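Local coordinates for protein broad specificity aminotransferase (Leishmania mexicana, PDB 4WB0) that probably transfers amino groups between amino acids and 2-oxo acids with relaxed substrate selectivity, using pyridoxal 5'-phosphate as cofactor and working as a homodimer, at residues Thr113-Leu118 with Gly269-Leu274; Ser258-Leu263 with Lys318-Glu323. All blocks are in the same frame, centred on the assembly; numbering follows the deposited sequence. Where two conformers were deposited one is given.

Interaction 1 (Thr113-Leu118 with Gly269-Leu274). With CAC (cacodylate ion), chain C.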
loop_
_atom_site.group_PDB
_atom_site.type_symbol
_atom_site.label_atom_id
_atom_site.label_comp_id
_atom_site.label_asym_id
_atom_site.label_seq_id
_atom_site.Cartn_x
_atom_site.Cartn_y
_atom_site.Cartn_z
ATOM N N THR A 113 -3.696 8.850 2.534
ATOM C CA THR A 113 -3.351 8.875 1.112
ATOM C C THR A 113 -3.973 7.680 0.403
ATOM O O THR A 113 -4.612 7.805 -0.635
ATOM C CB THR A 113 -1.860 8.849 0.893
ATOM O OG1 THR A 113 -1.243 9.990 1.492
ATOM C CG2 THR A 113 -1.513 8.870 -0.632
ATOM N N GLY A 114 -3.773 6.507 0.974
ATOM C CA GLY A 114 -4.357 5.285 0.456
ATOM C C GLY A 114 -5.875 5.315 0.380
ATOM O O GLY A 114 -6.440 4.862 -0.622
ATOM N N ALA A 115 -6.532 5.831 1.421
ATOM C CA ALA A 115 -7.987 5.929 1.404
ATOM C C ALA A 115 -8.434 6.968 0.354
ATOM O O ALA A 115 -9.412 6.721 -0.322
ATOM C CB ALA A 115 -8.553 6.279 2.791
ATOM N N LEU A 116 -7.695 8.058 0.190
ATOM C CA LEU A 116 -8.023 9.056 -0.867
ATOM C C LEU A 116 -7.884 8.490 -2.275
ATOM O O LEU A 116 -8.757 8.676 -3.131
ATOM C CB LEU A 116 -7.148 10.281 -0.734
ATOM C CG LEU A 116 -7.459 11.152 0.505
ATOM C CD1 LEU A 116 -6.287 12.151 0.814
ATOM C CD2 LEU A 116 -8.768 11.958 0.299
ATOM N N SER A 117 -6.774 7.803 -2.547
ATOM C CA SER A 117 -6.595 7.158 -3.844
ATOM C C SER A 117 -7.667 6.109 -4.098
ATOM O O SER A 117 -8.297 6.094 -5.158
ATOM C CB SER A 117 -5.212 6.518 -3.956
ATOM O OG SER A 117 -5.062 5.954 -5.260
ATOM N N LEU A 118 -7.861 5.220 -3.137
ATOM C CA LEU A 118 -8.860 4.172 -3.267
ATOM C C LEU A 118 -10.269 4.747 -3.456
ATOM O O LEU A 118 -11.003 4.293 -4.335
ATOM C CB LEU A 118 -8.855 3.265 -2.035
ATOM C CG LEU A 118 -9.814 2.105 -2.090
ATOM C CD1 LEU A 118 -9.518 1.197 -3.275
ATOM C CD2 LEU A 118 -9.755 1.295 -0.746
ATOM N N GLY A 269 -5.052 3.556 8.107
ATOM C CA GLY A 269 -6.233 4.389 7.891
ATOM C C GLY A 269 -7.397 3.566 7.442
ATOM O O GLY A 269 -7.318 2.339 7.383
ATOM N N THR A 270 -8.497 4.228 7.107
ATOM C CA THR A 270 -9.687 3.510 6.604
ATOM C C THR A 270 -10.364 4.338 5.516
ATOM O O THR A 270 -10.258 5.599 5.487
ATOM C CB THR A 270 -10.777 3.216 7.679
ATOM O OG1 THR A 270 -11.353 4.458 8.114
ATOM C CG2 THR A 270 -10.225 2.415 8.894
ATOM N N LEU A 271 -11.119 3.624 4.685
ATOM C CA LEU A 271 -12.052 4.243 3.766
ATOM C C LEU A 271 -13.458 3.695 4.106
ATOM O O LEU A 271 -13.649 2.469 4.222
ATOM C CB LEU A 271 -11.656 3.937 2.323
ATOM C CG LEU A 271 -12.663 4.533 1.324
ATOM C CD1 LEU A 271 -12.620 6.044 1.256
ATOM C CD2 LEU A 271 -12.392 3.914 0.008
ATOM N N SER A 272 -14.434 4.584 4.290
ATOM C CA SER A 272 -15.796 4.156 4.603
ATOM C C SER A 272 -16.845 4.892 3.750
ATOM O O SER A 272 -16.658 6.040 3.341
ATOM C CB SER A 272 -16.078 4.356 6.113
ATOM O OG SER A 272 -16.034 5.721 6.474
ATOM N N LEU A 273 -17.954 4.214 3.513
ATOM C CA LEU A 273 -19.108 4.773 2.786
ATOM C C LEU A 273 -20.379 4.520 3.534
ATOM O O LEU A 273 -20.690 3.359 3.869
ATOM C CB LEU A 273 -19.253 4.173 1.395
ATOM C CG LEU A 273 -20.497 4.595 0.594
ATOM C CD1 LEU A 273 -20.370 6.063 0.252
ATOM C CD2 LEU A 273 -20.651 3.818 -0.678
ATOM N N LEU A 274 -21.142 5.584 3.798
ATOM C CA LEU A 274 -22.468 5.411 4.410
ATOM C C LEU A 274 -23.471 5.091 3.301
ATOM O O LEU A 274 -23.877 5.954 2.558
ATOM C CB LEU A 274 -22.921 6.658 5.168
ATOM C CG LEU A 274 -21.926 7.231 6.160
ATOM C CD1 LEU A 274 -22.520 8.452 6.837
ATOM C CD2 LEU A 274 -21.569 6.166 7.170
HETATM AS AS CAC C . -0.945 10.273 5.270
HETATM O O1 CAC C . 0.219 9.757 6.490
HETATM O O2 CAC C . -1.166 9.080 4.043
HETATM C C1 CAC C . -2.617 10.882 6.078
HETATM C C2 CAC C . -0.210 11.845 4.365
#
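In the large, sheet-centred domain of a fold type I aminotransferase, Ala115 and Leu118 of helix 111-123 rest on Leu271 of the antiparallel strand 268-274. The segments run broadly the same way, their axes 30° apart and 7.3 Å at closest approach, a short spacing consistent with the small side chain of Ala115 at the interface. Ala115 points its methyl toward the strand: CB lies 3.9 Å from CB of Leu271 and 3.3 Å from the carbonyl O of Thr270, a tight fit against the backbone. One helical turn on, Leu118 meets the CD2 branch of the same leucine. The two isobutyl groups slant across each other, with CD2 of Leu271 3.8 Å from CG of Leu118 and touching its CD2 as well. Leu271 has CG anti to the backbone N (chi1 178°), which lifts both its methyls toward the helix; CD1 then lies 3.6 Å from the carbonyl O of Ala115. No hydrogen bond joins the segments, and the packing is wholly buried.

Nearer the helix start, Thr113 grips a cacodylate ion, probably from the crystallisation liquor. Its backbone N donates to O2 of the ion at 3.0 Å (163°), and its OG1 donates to the same oxygen at 2.7 Å. The ion probably marks the site of the cofactor phosphate, as in related aminotransferases, where the helix N terminus would help hold the negative charge; Arg267 and the neighbouring subunit also bind it.

Strand 268-274 is bonded between strands 104-110 and 252-256: Ala115 reaches Thr109 on one and Ala254 on the other. Thr270 turns from helix 111-123 and packs on Phe86 and Ala90 of helix 84-95, its OG1 bonded to Gln255, so helices flank the sheet on both faces.

Interaction 2 (Ser258-Leu263 with Lys318-Glu323). With CAC (cacodylate ion), chain C.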
loop_
_atom_site.group_PDB
_atom_site.type_symbol
_atom_site.label_atom_id
_atom_site.label_comp_id
_atom_site.label_asym_id
_atom_site.label_seq_id
_atom_site.Cartn_x
_atom_site.Cartn_y
_atom_site.Cartn_z
ATOM N N SER A 258 -1.998 8.706 11.137
ATOM C CA SER A 258 -0.607 9.139 11.154
ATOM C C SER A 258 -0.354 10.216 12.174
ATOM O O SER A 258 0.653 10.190 12.890
ATOM C CB SER A 258 -0.188 9.677 9.781
ATOM O OG SER A 258 -0.249 8.627 8.824
ATOM N N LYS A 259 -1.233 11.218 12.188
ATOM C CA LYS A 259 -0.964 12.380 13.007
ATOM C C LYS A 259 -1.484 12.260 14.444
ATOM O O LYS A 259 -0.727 12.587 15.362
ATOM C CB LYS A 259 -1.531 13.659 12.341
ATOM C CG LYS A 259 -0.656 14.209 11.158
ATOM C CD LYS A 259 -1.327 13.885 9.847
ATOM C CE LYS A 259 -0.329 13.855 8.641
ATOM N NZ LYS A 259 0.554 15.025 8.537
ATOM N N ASN A 260 -2.741 11.821 14.637
ATOM C CA ASN A 260 -3.343 11.797 15.973
ATOM C C ASN A 260 -2.833 10.631 16.827
ATOM O O ASN A 260 -2.864 10.711 18.039
ATOM C CB ASN A 260 -4.896 11.779 15.910
ATOM C CG ASN A 260 -5.496 10.686 15.016
ATOM O OD1 ASN A 260 -4.873 9.670 14.682
ATOM N ND2 ASN A 260 -6.738 10.918 14.616
ATOM N N MET A 261 -2.294 9.584 16.210
ATOM C CA MET A 261 -1.656 8.505 16.979
ATOM C C MET A 261 -0.141 8.436 16.729
ATOM O O MET A 261 0.548 7.642 17.326
ATOM C CB MET A 261 -2.401 7.188 16.634
ATOM C CG MET A 261 -2.585 6.265 17.744
ATOM S SD MET A 261 -3.590 4.814 17.222
ATOM C CE MET A 261 -5.245 5.153 17.867
ATOM N N GLY A 262 0.356 9.279 15.813
ATOM C CA GLY A 262 1.739 9.338 15.483
ATOM C C GLY A 262 2.262 8.120 14.745
ATOM O O GLY A 262 3.453 7.827 14.804
ATOM N N LEU A 263 1.379 7.428 14.068
ATOM C CA LEU A 263 1.756 6.177 13.405
ATOM C C LEU A 263 2.144 6.457 11.947
ATOM O O LEU A 263 1.792 5.689 11.077
ATOM C CB LEU A 263 0.588 5.191 13.477
ATOM C CG LEU A 263 0.394 4.683 14.905
ATOM C CD1 LEU A 263 -0.835 3.748 14.853
ATOM C CD2 LEU A 263 1.667 4.001 15.417
ATOM N N LYS A 318 -8.345 6.081 27.040
ATOM C CA LYS A 318 -8.415 7.314 27.815
ATOM C C LYS A 318 -7.034 7.934 27.940
ATOM O O LYS A 318 -6.869 9.167 27.812
ATOM C CB LYS A 318 -9.081 7.021 29.171
ATOM C CG LYS A 318 -8.276 7.265 30.418
ATOM C CD LYS A 318 -7.463 6.018 30.787
ATOM C CE LYS A 318 -7.246 5.860 32.286
ATOM N NZ LYS A 318 -6.294 4.743 32.584
ATOM N N GLU A 319 -6.011 7.116 28.120
ATOM C CA GLU A 319 -4.651 7.657 28.113
ATOM C C GLU A 319 -4.319 8.320 26.767
ATOM O O GLU A 319 -3.656 9.388 26.700
ATOM C CB GLU A 319 -3.629 6.582 28.426
ATOM C CG GLU A 319 -3.623 6.257 29.911
ATOM C CD GLU A 319 -2.829 4.994 30.250
ATOM O OE1 GLU A 319 -2.998 4.458 31.369
ATOM O OE2 GLU A 319 -2.037 4.541 29.389
ATOM N N TRP A 320 -4.738 7.683 25.685
ATOM C CA TRP A 320 -4.478 8.255 24.356
ATOM C C TRP A 320 -5.142 9.608 24.204
ATOM O O TRP A 320 -4.536 10.566 23.745
ATOM C CB TRP A 320 -4.984 7.335 23.240
ATOM C CG TRP A 320 -4.784 7.935 21.900
ATOM C CD1 TRP A 320 -3.652 8.560 21.430
ATOM C CD2 TRP A 320 -5.731 7.968 20.844
ATOM N NE1 TRP A 320 -3.870 8.983 20.146
ATOM C CE2 TRP A 320 -5.139 8.635 19.769
ATOM C CE3 TRP A 320 -7.036 7.493 20.712
ATOM C CZ2 TRP A 320 -5.802 8.831 18.556
ATOM C CZ3 TRP A 320 -7.706 7.720 19.531
ATOM C CH2 TRP A 320 -7.084 8.363 18.464
ATOM N N GLU A 321 -6.416 9.681 24.528
ATOM C CA GLU A 321 -7.110 10.959 24.406
ATOM C C GLU A 321 -6.452 12.057 25.254
ATOM O O GLU A 321 -6.338 13.187 24.806
ATOM C CB GLU A 321 -8.583 10.774 24.722
ATOM C CG GLU A 321 -9.233 9.834 23.657
ATOM C CD GLU A 321 -10.775 9.896 23.613
ATOM O OE1 GLU A 321 -11.430 8.873 23.331
ATOM O OE2 GLU A 321 -11.340 10.984 23.826
ATOM N N ALA A 322 -5.939 11.729 26.434
ATOM C CA ALA A 322 -5.244 12.736 27.253
ATOM C C ALA A 322 -3.918 13.187 26.594
ATOM O O ALA A 322 -3.566 14.378 26.602
ATOM C CB ALA A 322 -5.000 12.176 28.673
ATOM N N GLU A 323 -3.192 12.239 26.002
ATOM C CA GLU A 323 -1.950 12.513 25.332
ATOM C C GLU A 323 -2.161 13.441 24.099
ATOM O O GLU A 323 -1.425 14.414 23.885
ATOM C CB GLU A 323 -1.317 11.174 24.955
ATOM C CG GLU A 323 0.061 11.237 24.491
ATOM C CD GLU A 323 0.878 9.936 24.677
ATOM O OE1 GLU A 323 0.327 8.769 24.837
ATOM O OE2 GLU A 323 2.131 10.113 24.624
HETATM AS AS CAC C . -0.945 10.273 5.270
HETATM O O1 CAC C . 0.219 9.757 6.490
HETATM O O2 CAC C . -1.166 9.080 4.043
HETATM C C1 CAC C . -2.617 10.882 6.078
HETATM C C2 CAC C . -0.210 11.845 4.365
#
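Trp320 meets Asn260 at its indole edge and Met261 over one face, joining long helix 314-344 to what is probably the active-site loop of the class I aminotransferase fold. NE1 donates to the backbone O of Asn260 at 2.9 Å, with an N-H...O angle of 148°; the acceptor lies near the indole plane, whereas the donor is tilted 34° from the plane of the carbonyl. This bond satisfies the buried indole N-H and limits rotation of the ring.

The methyl CE of Met261 forms a CH-pi contact, 3.7 Å from the centroid of the six-membered ring and 9° off its normal. A bend at chi3 brings CE over the ring, while SD makes a more oblique Met-aromatic contact. The side-chain amide of Asn260 stands almost perpendicular to the indole, its CG 4.0 Å from CZ2; ND2 is held by the backbone O of Gln227.

Farther out, Ile310 of helix 301-312 touches both Met261 and Trp320, and Glu319 and Glu323 tie the long helix to Lys63 and Arg59 of helix 59-71 through salt bridges. Just before Asn260, Lys259 probably corresponds to the lysine that carries the cofactor in this family; its NZ is bonded to the backbone O of Gly46. At the start of the loop segment, Ser258 OG donates to O1 of the cacodylate at 2.6 Å.

In the fold
From the N terminus, the chain forms strand 104-110 and helix 111-123, then builds most of the large sheet before returning as strand 268-274, where interaction 1 closes a loop of 150 residues. The loop at 258-263 leads into that strand, yet its partner in interaction 2 comes 54 residues later, on helix 314-344. The two contacts therefore cross rather than nest. Interaction 1 seats a helix on the sheet; interaction 2 ties the loop beyond strand 252-256 to the long helix. Their centres are 20 Å apart and their nearest atoms about 7 Å, without touching, but the cacodylate bridges them, bound by Thr113 and Ser258.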